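Side-chain contacts in pectate lyase (Paenibacillus sp. 0602, PDB 5GT5), which cleaves polygalacturonate and partly methylated pectin within the chain by elimination, probably with calcium as cofactor: residues Ala5-Thr10 and Ile188-Phe193; Ile154-Glu157 and Gly161-Ile164; Ile164-Phe169 and Gly432-Ser437; Leu265-Tyr270 and Gln412-Ser417. The protein carries 1 engineered substitution. One frame throughout, in Å; residues are numbered along the deposited sequence.

Interaction 1: residues Ala5-Thr10 and Ile188-Phe193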
loop_
_atom_site.group_PDB
_atom_site.type_symbol
_atom_site.label_atom_id
_atom_site.label_comp_id
_atom_site.label_asym_id
_atom_site.label_seq_id
_atom_site.Cartn_x
_atom_site.Cartn_y
_atom_site.Cartn_z
ATOM N N ALA A 5 18.151 -9.622 15.144
ATOM C CA ALA A 5 17.604 -8.379 14.644
ATOM C C ALA A 5 18.241 -7.985 13.296
ATOM O O ALA A 5 17.687 -7.201 12.611
ATOM C CB ALA A 5 17.775 -7.279 15.621
ATOM N N ASP A 6 19.397 -8.568 12.991
ATOM C CA ASP A 6 20.026 -8.395 11.686
ATOM C C ASP A 6 19.075 -8.857 10.580
ATOM O O ASP A 6 19.178 -8.473 9.446
ATOM C CB ASP A 6 21.333 -9.175 11.578
ATOM C CG ASP A 6 22.359 -8.708 12.534
ATOM O OD1 ASP A 6 22.218 -7.614 12.978
ATOM O OD2 ASP A 6 23.231 -9.480 12.796
ATOM N N TYR A 7 18.162 -9.720 10.979
ATOM C CA TYR A 7 17.194 -10.309 10.059
ATOM C C TYR A 7 15.841 -9.604 9.963
ATOM O O TYR A 7 14.972 -10.051 9.228
ATOM C CB TYR A 7 16.977 -11.792 10.399
ATOM C CG TYR A 7 18.253 -12.566 10.346
ATOM C CD1 TYR A 7 19.116 -12.423 9.302
ATOM C CD2 TYR A 7 18.602 -13.428 11.359
ATOM C CE1 TYR A 7 20.297 -13.114 9.262
ATOM C CE2 TYR A 7 19.751 -14.157 11.308
ATOM C CZ TYR A 7 20.610 -14.007 10.268
ATOM O OH TYR A 7 21.756 -14.710 10.187
ATOM N N ASN A 8 15.706 -8.494 10.656
ATOM C CA ASN A 8 14.467 -7.720 10.589
ATOM C C ASN A 8 14.100 -7.306 9.174
ATOM O O ASN A 8 14.977 -6.996 8.361
ATOM C CB ASN A 8 14.552 -6.422 11.405
ATOM C CG ASN A 8 14.498 -6.650 12.888
ATOM O OD1 ASN A 8 14.410 -7.787 13.360
ATOM N ND2 ASN A 8 14.662 -5.568 13.634
ATOM N N LEU A 9 12.801 -7.258 8.914
ATOM C CA LEU A 9 12.285 -6.597 7.720
ATOM C C LEU A 9 12.633 -5.110 7.771
ATOM O O LEU A 9 12.368 -4.440 8.776
ATOM C CB LEU A 9 10.768 -6.784 7.653
ATOM C CG LEU A 9 10.014 -5.912 6.646
ATOM C CD1 LEU A 9 10.449 -6.214 5.200
ATOM C CD2 LEU A 9 8.531 -6.202 6.799
ATOM N N THR A 10 13.261 -4.611 6.709
ATOM C CA THR A 10 13.532 -3.177 6.561
ATOM C C THR A 10 13.124 -2.723 5.165
ATOM O O THR A 10 12.744 -3.529 4.306
ATOM C CB THR A 10 15.017 -2.867 6.727
ATOM O OG1 THR A 10 15.716 -3.429 5.606
ATOM C CG2 THR A 10 15.582 -3.486 7.992
ATOM N N ILE A 188 13.959 -6.955 -0.996
ATOM C CA ILE A 188 14.595 -8.244 -1.185
ATOM C C ILE A 188 15.867 -8.312 -0.348
ATOM O O ILE A 188 16.791 -7.509 -0.550
ATOM C CB ILE A 188 14.927 -8.522 -2.680
ATOM C CG1 ILE A 188 13.702 -8.301 -3.594
ATOM C CG2 ILE A 188 15.495 -9.930 -2.830
ATOM C CD1 ILE A 188 13.941 -8.582 -5.106
ATOM N N SER A 189 15.913 -9.253 0.613
ATOM C CA SER A 189 17.020 -9.257 1.569
ATOM C C SER A 189 17.549 -10.645 1.858
ATOM O O SER A 189 16.846 -11.655 1.676
ATOM C CB SER A 189 16.643 -8.558 2.878
ATOM O OG SER A 189 15.541 -9.203 3.513
ATOM N N TRP A 190 18.814 -10.695 2.272
ATOM C CA TRP A 190 19.431 -11.926 2.742
ATOM C C TRP A 190 19.315 -13.051 1.725
ATOM O O TRP A 190 19.117 -14.209 2.092
ATOM C CB TRP A 190 18.849 -12.346 4.126
ATOM C CG TRP A 190 19.357 -11.441 5.201
ATOM C CD1 TRP A 190 18.685 -10.411 5.816
ATOM C CD2 TRP A 190 20.681 -11.447 5.757
ATOM N NE1 TRP A 190 19.521 -9.787 6.729
ATOM C CE2 TRP A 190 20.739 -10.418 6.716
ATOM C CE3 TRP A 190 21.797 -12.258 5.572
ATOM C CZ2 TRP A 190 21.895 -10.147 7.445
ATOM C CZ3 TRP A 190 22.948 -11.988 6.316
ATOM C CH2 TRP A 190 22.982 -10.944 7.230
ATOM N N SER A 191 19.440 -12.714 0.449
ATOM C CA SER A 191 19.211 -13.673 -0.641
ATOM C C SER A 191 20.424 -13.854 -1.526
ATOM O O SER A 191 21.245 -12.942 -1.655
ATOM C CB SER A 191 17.969 -13.293 -1.468
ATOM O OG SER A 191 16.799 -13.365 -0.636
ATOM N N THR A 192 20.516 -15.036 -2.112
ATOM C CA THR A 192 21.615 -15.375 -3.019
ATOM C C THR A 192 21.087 -15.515 -4.433
ATOM O O THR A 192 20.047 -16.160 -4.649
ATOM C CB THR A 192 22.236 -16.707 -2.583
ATOM O OG1 THR A 192 22.879 -16.502 -1.309
ATOM C CG2 THR A 192 23.263 -17.176 -3.622
ATOM N N PHE A 193 21.793 -14.891 -5.386
ATOM C CA PHE A 193 21.515 -14.989 -6.804
ATOM C C PHE A 193 22.810 -15.474 -7.414
ATOM O O PHE A 193 23.829 -14.803 -7.267
ATOM C CB PHE A 193 21.104 -13.599 -7.337
ATOM C CG PHE A 193 19.942 -12.982 -6.589
ATOM C CD1 PHE A 193 20.147 -12.291 -5.380
ATOM C CD2 PHE A 193 18.643 -13.107 -7.087
ATOM C CE1 PHE A 193 19.072 -11.721 -4.700
ATOM C CE2 PHE A 193 17.561 -12.568 -6.402
ATOM C CZ PHE A 193 17.754 -11.894 -5.207
HETATM O O HOH W 1 14.865 -6.944 5.534
#
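Y7 sets the edge of its ring over the face of the W190 indole in a T-shaped stack, with CE1 of Y7 3.6 Å above the indole plane and over its centre. The planes meet at 75°, and the centroid of the Y7 ring lies 5.0 Å from that of the six-membered ring of W190. The neighbouring edge atom takes part too: Y7 CD1 comes 3.7 Å from W190 CE2. Just ahead in the chain, D6 offers its carbonyl, and W190 NE1 donates to D6 O at 3.0 Å. The bond is bent, 139° at the hydrogen; D6 O is tilted from the indole plane, and NE1 comes to it from above the carbonyl plane. W190 stands at the bend of strand 184-194, the T2 turn of one coil of the parallel beta-helix. Its chi1 of -73° sets CG beside its own N and anti to the carbonyl carbon, which carries the indole toward D6 and Y7. Beyond the stack, Y7 OH bonds to R422, whose helix 419-423 also packs on W190. A water bridges the same two segments, giving hydrogens to N8 O (2.8 Å) and S189 OG (3.1 Å) and accepting one from T10 N.

Interaction 2: residues Ile154-Glu157 and Gly161-Ile164; sequences ITLE and GVWI
L156 and V162 face each other across the interior of the parallel beta-helix, and I154 and I164 do the same two residues along each strand. Strand 154-157 belongs to PB1 and strand 160-165 to PB2 of a single coil, joined by a short turn, so the two strands run in opposite senses on facing walls of the core. The contact between them is purely apolar. L156 and V162 meet tip to tip: L156 CD1 lies 3.9 Å from V162 CG1, and L156 CD2 also reaches V162 CG1, at 4.0 Å, while CD1 rests against CB and CG2 of the valine as well. Here the CA atoms of L156 and V162 are 8.4 Å apart. Between I154 and I164 the CA separation grows to 9.7 Å, and two extended isoleucine chains bridge it, CD1 of I154 touching CD1 of I164 at 4.0 Å. The extended chi2 of I154 (176°) carries its terminal methyl to that meeting point.

The polar bonding of these strands runs along the helix axis instead. I154 pairs by its backbone with L176 and D178, and T155 with I117 and V119, all in adjoining coils. The intervening side chains point outward, and W163 gives its NE1 to S189 OG.

D152 and D178, probable calcium ligands as in a close relative, have side chains about 7 Å from those of I154 and L156 respectively. Methyl-to-methyl contact of this sort has no directional bond in it: across the core the two walls are probably kept at this spacing by shape and exclusion of water, on the inner side of PB1 near the probable metal site.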
loop_
_atom_site.group_PDB
_atom_site.type_symbol
_atom_site.label_atom_id
_atom_site.label_comp_id
_atom_site.label_asym_id
_atom_site.label_seq_id
_atom_site.Cartn_x
_atom_site.Cartn_y
_atom_site.Cartn_z
ATOM N N ILE A 154 10.328 -14.915 -10.324
ATOM C CA ILE A 154 9.249 -14.169 -9.649
ATOM C C ILE A 154 9.043 -12.866 -10.394
ATOM O O ILE A 154 10.017 -12.139 -10.672
ATOM C CB ILE A 154 9.581 -13.856 -8.181
ATOM C CG1 ILE A 154 9.798 -15.153 -7.403
ATOM C CG2 ILE A 154 8.456 -13.032 -7.540
ATOM C CD1 ILE A 154 10.238 -14.927 -5.939
ATOM N N THR A 155 7.787 -12.570 -10.730
ATOM C CA THR A 155 7.384 -11.282 -11.320
ATOM C C THR A 155 6.340 -10.713 -10.411
ATOM O O THR A 155 5.383 -11.410 -10.012
ATOM C CB THR A 155 6.823 -11.441 -12.724
ATOM O OG1 THR A 155 7.824 -12.069 -13.551
ATOM C CG2 THR A 155 6.527 -10.111 -13.350
ATOM N N LEU A 156 6.507 -9.448 -10.063
ATOM C CA LEU A 156 5.533 -8.746 -9.243
ATOM C C LEU A 156 4.835 -7.713 -10.123
ATOM O O LEU A 156 5.487 -6.900 -10.778
ATOM C CB LEU A 156 6.227 -8.053 -8.082
ATOM C CG LEU A 156 7.239 -8.912 -7.312
ATOM C CD1 LEU A 156 7.921 -8.050 -6.265
ATOM C CD2 LEU A 156 6.545 -10.096 -6.661
ATOM N N GLU A 157 3.500 -7.709 -10.127
ATOM C CA GLU A 157 2.743 -6.772 -10.966
ATOM C C GLU A 157 1.615 -6.141 -10.201
ATOM O O GLU A 157 0.841 -6.846 -9.535
ATOM C CB GLU A 157 2.155 -7.452 -12.210
ATOM C CG GLU A 157 3.222 -7.943 -13.192
ATOM C CD GLU A 157 2.648 -8.619 -14.422
ATOM O OE1 GLU A 157 1.442 -8.471 -14.659
ATOM O OE2 GLU A 157 3.407 -9.297 -15.154
ATOM N N GLY A 161 3.770 -4.049 -1.197
ATOM C CA GLY A 161 4.270 -4.718 -0.003
ATOM C C GLY A 161 4.634 -6.161 -0.264
ATOM O O GLY A 161 3.803 -7.053 -0.155
ATOM N N VAL A 162 5.879 -6.384 -0.662
ATOM C CA VAL A 162 6.395 -7.705 -0.956
ATOM C C VAL A 162 7.766 -7.805 -0.321
ATOM O O VAL A 162 8.635 -6.989 -0.621
ATOM C CB VAL A 162 6.518 -7.952 -2.474
ATOM C CG1 VAL A 162 7.057 -9.369 -2.722
ATOM C CG2 VAL A 162 5.158 -7.766 -3.188
ATOM N N TRP A 163 7.963 -8.820 0.519
ATOM C CA TRP A 163 9.247 -9.116 1.112
ATOM C C TRP A 163 9.687 -10.488 0.621
ATOM O O TRP A 163 9.039 -11.491 0.917
ATOM C CB TRP A 163 9.117 -9.116 2.649
ATOM C CG TRP A 163 10.420 -9.203 3.380
ATOM C CD1 TRP A 163 11.641 -8.798 2.906
ATOM C CD2 TRP A 163 10.647 -9.706 4.720
ATOM N NE1 TRP A 163 12.614 -9.001 3.882
ATOM C CE2 TRP A 163 12.036 -9.574 4.983
ATOM C CE3 TRP A 163 9.823 -10.283 5.702
ATOM C CZ2 TRP A 163 12.612 -9.963 6.205
ATOM C CZ3 TRP A 163 10.395 -10.653 6.908
ATOM C CH2 TRP A 163 11.766 -10.505 7.152
ATOM N N ILE A 164 10.799 -10.530 -0.107
ATOM C CA ILE A 164 11.442 -11.768 -0.514
ATOM C C ILE A 164 12.736 -11.854 0.278
ATOM O O ILE A 164 13.574 -10.948 0.187
ATOM C CB ILE A 164 11.725 -11.763 -2.007
ATOM C CG1 ILE A 164 10.390 -11.781 -2.771
ATOM C CG2 ILE A 164 12.562 -13.008 -2.395
ATOM C CD1 ILE A 164 10.476 -11.278 -4.215
#

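Interaction 3: residues Ile164-Phe169 and Gly432-Ser437. Engineered in segment 164-169: V168 (natural residue Gly).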
loop_
_atom_site.group_PDB
_atom_site.type_symbol
_atom_site.label_atom_id
_atom_site.label_comp_id
_atom_site.label_asym_id
_atom_site.label_seq_id
_atom_site.Cartn_x
_atom_site.Cartn_y
_atom_site.Cartn_z
ATOM N N ILE A 164 10.799 -10.530 -0.107
ATOM C CA ILE A 164 11.442 -11.768 -0.514
ATOM C C ILE A 164 12.736 -11.854 0.278
ATOM O O ILE A 164 13.574 -10.948 0.187
ATOM C CB ILE A 164 11.725 -11.763 -2.007
ATOM C CG1 ILE A 164 10.390 -11.781 -2.771
ATOM C CG2 ILE A 164 12.562 -13.008 -2.395
ATOM C CD1 ILE A 164 10.476 -11.278 -4.215
ATOM N N ASP A 165 12.914 -12.917 1.072
ATOM C CA ASP A 165 14.014 -12.903 2.028
ATOM C C ASP A 165 14.555 -14.303 2.289
ATOM O O ASP A 165 13.794 -15.267 2.336
ATOM C CB ASP A 165 13.551 -12.227 3.340
ATOM C CG ASP A 165 14.521 -12.434 4.468
ATOM O OD1 ASP A 165 14.379 -13.475 5.163
ATOM O OD2 ASP A 165 15.441 -11.606 4.669
ATOM N N HIS A 166 15.877 -14.424 2.412
ATOM C CA HIS A 166 16.499 -15.743 2.595
ATOM C C HIS A 166 16.092 -16.738 1.507
ATOM O O HIS A 166 15.855 -17.926 1.748
ATOM C CB HIS A 166 16.219 -16.298 4.001
ATOM C CG HIS A 166 17.098 -15.707 5.063
ATOM N ND1 HIS A 166 16.712 -14.635 5.838
ATOM C CD2 HIS A 166 18.349 -16.045 5.452
ATOM C CE1 HIS A 166 17.695 -14.343 6.684
ATOM N NE2 HIS A 166 18.706 -15.158 6.449
ATOM N N CYS A 167 16.065 -16.250 0.279
ATOM C CA CYS A 167 15.845 -17.117 -0.868
ATOM C C CYS A 167 17.111 -17.247 -1.687
ATOM O O CYS A 167 18.042 -16.445 -1.548
ATOM C CB CYS A 167 14.707 -16.584 -1.755
ATOM S SG CYS A 167 13.070 -16.703 -0.968
ATOM N N VAL A 168 17.149 -18.284 -2.514
ATOM C CA VAL A 168 18.256 -18.541 -3.435
ATOM C C VAL A 168 17.717 -18.727 -4.840
ATOM O O VAL A 168 16.721 -19.437 -5.026
ATOM C CB VAL A 168 19.014 -19.780 -3.006
ATOM C CG1 VAL A 168 20.107 -20.165 -4.034
ATOM C CG2 VAL A 168 19.640 -19.465 -1.750
ATOM N N PHE A 169 18.368 -18.077 -5.810
ATOM C CA PHE A 169 17.954 -18.134 -7.209
ATOM C C PHE A 169 19.133 -18.584 -8.042
ATOM O O PHE A 169 20.242 -18.084 -7.864
ATOM C CB PHE A 169 17.475 -16.757 -7.673
ATOM C CG PHE A 169 16.318 -16.217 -6.884
ATOM C CD1 PHE A 169 16.524 -15.566 -5.668
ATOM C CD2 PHE A 169 15.023 -16.396 -7.343
ATOM C CE1 PHE A 169 15.463 -15.053 -4.952
ATOM C CE2 PHE A 169 13.942 -15.895 -6.623
ATOM C CZ PHE A 169 14.157 -15.226 -5.428
ATOM N N GLY A 432 18.086 -22.155 3.198
ATOM C CA GLY A 432 18.747 -23.303 3.831
ATOM C C GLY A 432 19.897 -22.936 4.722
ATOM O O GLY A 432 20.665 -23.772 5.071
ATOM N N LYS A 433 20.002 -21.687 5.101
ATOM C CA LYS A 433 21.160 -21.162 5.771
ATOM C C LYS A 433 20.838 -20.948 7.259
ATOM O O LYS A 433 21.648 -21.242 8.099
ATOM C CB LYS A 433 21.712 -19.889 4.962
ATOM C CG LYS A 433 22.619 -20.270 3.742
ATOM C CD LYS A 433 22.183 -19.992 2.239
ATOM C CE LYS A 433 23.260 -19.651 1.092
ATOM N NZ LYS A 433 23.208 -19.402 -0.500
ATOM N N LEU A 434 19.641 -20.491 7.576
ATOM C CA LEU A 434 19.213 -20.257 8.929
ATOM C C LEU A 434 18.399 -21.381 9.390
ATOM O O LEU A 434 17.461 -21.729 8.769
ATOM C CB LEU A 434 18.316 -19.054 9.051
ATOM C CG LEU A 434 18.884 -17.776 9.381
ATOM C CD1 LEU A 434 17.844 -16.706 9.543
ATOM C CD2 LEU A 434 19.779 -17.856 10.561
ATOM N N SER A 435 18.769 -21.902 10.531
ATOM C CA SER A 435 18.097 -22.992 11.103
ATOM C C SER A 435 17.695 -22.419 12.426
ATOM O O SER A 435 18.515 -22.155 13.255
ATOM C CB SER A 435 19.050 -24.230 11.271
ATOM O OG SER A 435 19.524 -24.728 10.012
ATOM N N TRP A 436 16.451 -22.098 12.538
ATOM C CA TRP A 436 15.791 -21.699 13.771
ATOM C C TRP A 436 14.407 -22.308 13.709
ATOM O O TRP A 436 14.016 -22.864 12.675
ATOM C CB TRP A 436 15.733 -20.172 13.933
ATOM C CG TRP A 436 15.214 -19.366 12.740
ATOM C CD1 TRP A 436 14.556 -19.841 11.639
ATOM C CD2 TRP A 436 15.318 -17.949 12.566
ATOM N NE1 TRP A 436 14.231 -18.802 10.805
ATOM C CE2 TRP A 436 14.696 -17.626 11.346
ATOM C CE3 TRP A 436 15.868 -16.912 13.335
ATOM C CZ2 TRP A 436 14.623 -16.319 10.867
ATOM C CZ3 TRP A 436 15.786 -15.625 12.874
ATOM C CH2 TRP A 436 15.179 -15.329 11.649
ATOM N N SER A 437 13.664 -22.222 14.802
ATOM C CA SER A 437 12.339 -22.829 14.814
ATOM C C SER A 437 11.489 -22.175 13.730
ATOM O O SER A 437 11.610 -20.968 13.476
ATOM C CB SER A 437 11.672 -22.744 16.201
ATOM O OG SER A 437 11.573 -21.417 16.654
#
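The T2 turn between PB2 and PB3 of a parallel beta-helix coil is where this contact lies, with the loop 432-437 near the C-terminus laid across its outside. H166 heads the turn in a left-handed backbone conformation, which sends its imidazole out of the coil to meet L434. One methyl does most of the touching: L434 CD1 approaches H166 NE2 to 3.6 Å and H166 CE1 to 3.7 Å, the two side chains crossing at a slant. The same methyl lies 3.5 Å above the ring plane of W436, displaced toward the rim, so it touches both the histidine and the tryptophan. L434 also packs on Y7.

The other ring nitrogen, ND1, is fixed from within its own segment. H166 ND1 donates to D165 OD1 at 2.7 Å, nearly straight at 162° and in the plane of the ring, which pins the rotation of the imidazole; OD1 is met on its syn side, somewhat out of the carboxylate plane. D165 is anchored by a salt bridge from OD1 to R128 and a hydrogen bond from OD2 to S189, so the acceptor that positions the histidine is itself held in place. W190 of the next coil stacks on H166.

Along the outer wall, K433 crosses V168 at about a right angle. V168 is an engineered residue, glycine in the natural sequence. Bends at chi2 and chi3 bring the lysine chain over PB3, where its ammonium group hydrogen-bonds to T192 OG1. On its way there K433 NZ merely passes V168 CG2, at 3.8 Å, the methyl that stands beside the backbone N.

Interaction 4: residues Leu265-Tyr270 and Gln412-Ser417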
loop_
_atom_site.group_PDB
_atom_site.type_symbol
_atom_site.label_atom_id
_atom_site.label_comp_id
_atom_site.label_asym_id
_atom_site.label_seq_id
_atom_site.Cartn_x
_atom_site.Cartn_y
_atom_site.Cartn_z
ATOM N N LEU A 265 17.072 -3.439 -1.839
ATOM C CA LEU A 265 17.890 -4.674 -1.890
ATOM C C LEU A 265 18.939 -4.591 -0.783
ATOM O O LEU A 265 19.653 -3.588 -0.704
ATOM C CB LEU A 265 18.637 -4.767 -3.231
ATOM C CG LEU A 265 17.786 -4.582 -4.494
ATOM C CD1 LEU A 265 18.672 -4.581 -5.726
ATOM C CD2 LEU A 265 16.712 -5.675 -4.600
ATOM N N HIS A 266 19.077 -5.604 0.063
ATOM C CA HIS A 266 20.130 -5.527 1.073
ATOM C C HIS A 266 20.573 -6.875 1.575
ATOM O O HIS A 266 19.768 -7.825 1.645
ATOM C CB HIS A 266 19.784 -4.561 2.229
ATOM C CG HIS A 266 18.839 -5.101 3.237
ATOM N ND1 HIS A 266 19.263 -5.830 4.337
ATOM C CD2 HIS A 266 17.491 -4.996 3.357
ATOM C CE1 HIS A 266 18.220 -6.164 5.063
ATOM N NE2 HIS A 266 17.123 -5.668 4.493
ATOM N N HIS A 267 21.868 -6.971 1.909
ATOM C CA HIS A 267 22.450 -8.243 2.377
ATOM C C HIS A 267 22.185 -9.368 1.376
ATOM O O HIS A 267 21.930 -10.517 1.734
ATOM C CB HIS A 267 21.976 -8.578 3.817
ATOM C CG HIS A 267 22.502 -7.616 4.834
ATOM N ND1 HIS A 267 21.869 -6.421 5.140
ATOM C CD2 HIS A 267 23.656 -7.611 5.562
ATOM C CE1 HIS A 267 22.600 -5.737 5.995
ATOM N NE2 HIS A 267 23.686 -6.451 6.286
ATOM N N ASN A 268 22.258 -9.016 0.089
ATOM C CA ASN A 268 22.149 -10.005 -0.988
ATOM C C ASN A 268 23.485 -10.225 -1.633
ATOM O O ASN A 268 24.312 -9.301 -1.700
ATOM C CB ASN A 268 21.200 -9.565 -2.103
ATOM C CG ASN A 268 19.782 -9.379 -1.633
ATOM O OD1 ASN A 268 19.323 -10.019 -0.660
ATOM N ND2 ASN A 268 19.058 -8.494 -2.329
ATOM N N VAL A 269 23.698 -11.443 -2.120
ATOM C CA VAL A 269 24.888 -11.757 -2.930
ATOM C C VAL A 269 24.464 -12.028 -4.360
ATOM O O VAL A 269 23.603 -12.884 -4.604
ATOM C CB VAL A 269 25.644 -12.990 -2.376
ATOM C CG1 VAL A 269 26.834 -13.385 -3.278
ATOM C CG2 VAL A 269 26.114 -12.734 -0.958
ATOM N N TYR A 270 25.045 -11.279 -5.300
ATOM C CA TYR A 270 24.807 -11.463 -6.738
ATOM C C TYR A 270 26.086 -12.028 -7.318
ATOM O O TYR A 270 27.028 -11.274 -7.595
ATOM C CB TYR A 270 24.458 -10.116 -7.412
ATOM C CG TYR A 270 23.141 -9.546 -6.895
ATOM C CD1 TYR A 270 21.931 -9.940 -7.451
ATOM C CD2 TYR A 270 23.131 -8.629 -5.846
ATOM C CE1 TYR A 270 20.716 -9.472 -6.943
ATOM C CE2 TYR A 270 21.930 -8.113 -5.353
ATOM C CZ TYR A 270 20.728 -8.553 -5.902
ATOM O OH TYR A 270 19.550 -8.051 -5.403
ATOM N N GLN A 412 20.123 0.211 9.386
ATOM C CA GLN A 412 21.484 0.112 9.883
ATOM C C GLN A 412 22.381 -0.359 8.752
ATOM O O GLN A 412 22.020 -1.272 8.002
ATOM C CB GLN A 412 21.521 -0.899 11.030
ATOM C CG GLN A 412 22.906 -1.193 11.579
ATOM C CD GLN A 412 23.370 -0.198 12.616
ATOM O OE1 GLN A 412 22.598 0.649 13.075
ATOM N NE2 GLN A 412 24.653 -0.275 12.974
ATOM N N LEU A 413 23.549 0.256 8.636
ATOM C CA LEU A 413 24.529 -0.116 7.618
ATOM C C LEU A 413 25.703 -0.856 8.225
ATOM O O LEU A 413 26.284 -0.395 9.216
ATOM C CB LEU A 413 25.055 1.145 6.958
ATOM C CG LEU A 413 24.088 1.876 6.034
ATOM C CD1 LEU A 413 24.606 3.256 5.618
ATOM C CD2 LEU A 413 23.864 0.991 4.826
ATOM N N ASP A 414 26.050 -2.004 7.644
ATOM C CA ASP A 414 27.285 -2.689 7.996
ATOM C C ASP A 414 28.435 -2.154 7.190
ATOM O O ASP A 414 28.229 -1.538 6.143
ATOM C CB ASP A 414 27.182 -4.186 7.740
ATOM C CG ASP A 414 26.059 -4.820 8.501
ATOM O OD1 ASP A 414 25.626 -4.233 9.521
ATOM O OD2 ASP A 414 25.605 -5.908 8.081
ATOM N N ASP A 415 29.651 -2.366 7.690
ATOM C CA ASP A 415 30.818 -1.937 6.924
ATOM C C ASP A 415 31.060 -2.877 5.755
ATOM O O ASP A 415 31.045 -4.093 5.903
ATOM C CB ASP A 415 32.079 -1.869 7.787
ATOM C CG ASP A 415 33.172 -1.091 7.095
ATOM O OD1 ASP A 415 33.889 -1.675 6.276
ATOM O OD2 ASP A 415 33.276 0.139 7.307
ATOM N N PRO A 416 31.323 -2.316 4.573
ATOM C CA PRO A 416 31.554 -3.233 3.452
ATOM C C PRO A 416 32.790 -4.116 3.601
ATOM O O PRO A 416 32.862 -5.142 2.938
ATOM C CB PRO A 416 31.695 -2.289 2.252
ATOM C CG PRO A 416 32.078 -0.969 2.869
ATOM C CD PRO A 416 31.373 -0.901 4.160
ATOM N N SER A 417 33.744 -3.745 4.453
ATOM C CA SER A 417 34.988 -4.537 4.512
ATOM C C SER A 417 34.820 -5.936 5.082
ATOM O O SER A 417 35.651 -6.808 4.818
ATOM C CB SER A 417 36.099 -3.817 5.298
ATOM O OG SER A 417 35.747 -3.682 6.665
#
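H267 NE2 donates to D414 OD2 in a short, almost straight hydrogen bond, 2.7 Å long and 174° at the hydrogen. The oxygen lies in the plane of the imidazole, at its edge. The carboxylate is turned well away from that plane, the two flat groups standing 71° apart, and the NE2 donor comes to OD2 from above the carboxylate. D414 CG lies beside its backbone N, anti to the carbonyl carbon (chi1 -58°), a setting that aims the acid group at the ring; its own N bonds to N289 OD1.

The second ring nitrogen is occupied as well: H267 ND1 and H266 ND1 share a hydrogen bond at 2.8 Å. Gripped at both nitrogens and stacked on W190, the H267 ring has little freedom to rotate, and the carboxylate would probably polarise it.

Next to D414 the loop is braced by an Asx turn: D415 OD1 accepts from both S417 N and S417 OG, each at 2.8 Å, while D415 OD2 forms a salt bridge with R379. The whole contact ties the loop 412-417 to the left-handed T2 bend of strand 262-271, the turn between PB2 and PB3 in a pectate lyase beta-helix.

Three successive coils of the beta-helix present the same T2 position, H166 in interaction 3, W190 in interaction 1 and H267 in interaction 4, and their rings stack into a column along the helix axis. Accordingly the centre of interaction 1 lies about 9 Å from the centres of both 3 and 4, while 3 and 4 are about 16 Å apart. The outer partners come from the N-terminal segment 5-10 and, for interactions 3 and 4, from loops late in the chain. F169 N probably bonds to T192 O at 2.8 Å, joining 3 to 1. Interaction 2 lies inside the coil, shares I164 with interaction 3, and is the one near the probable calcium ligands D152 and D178; the others lie away from the annotated sites.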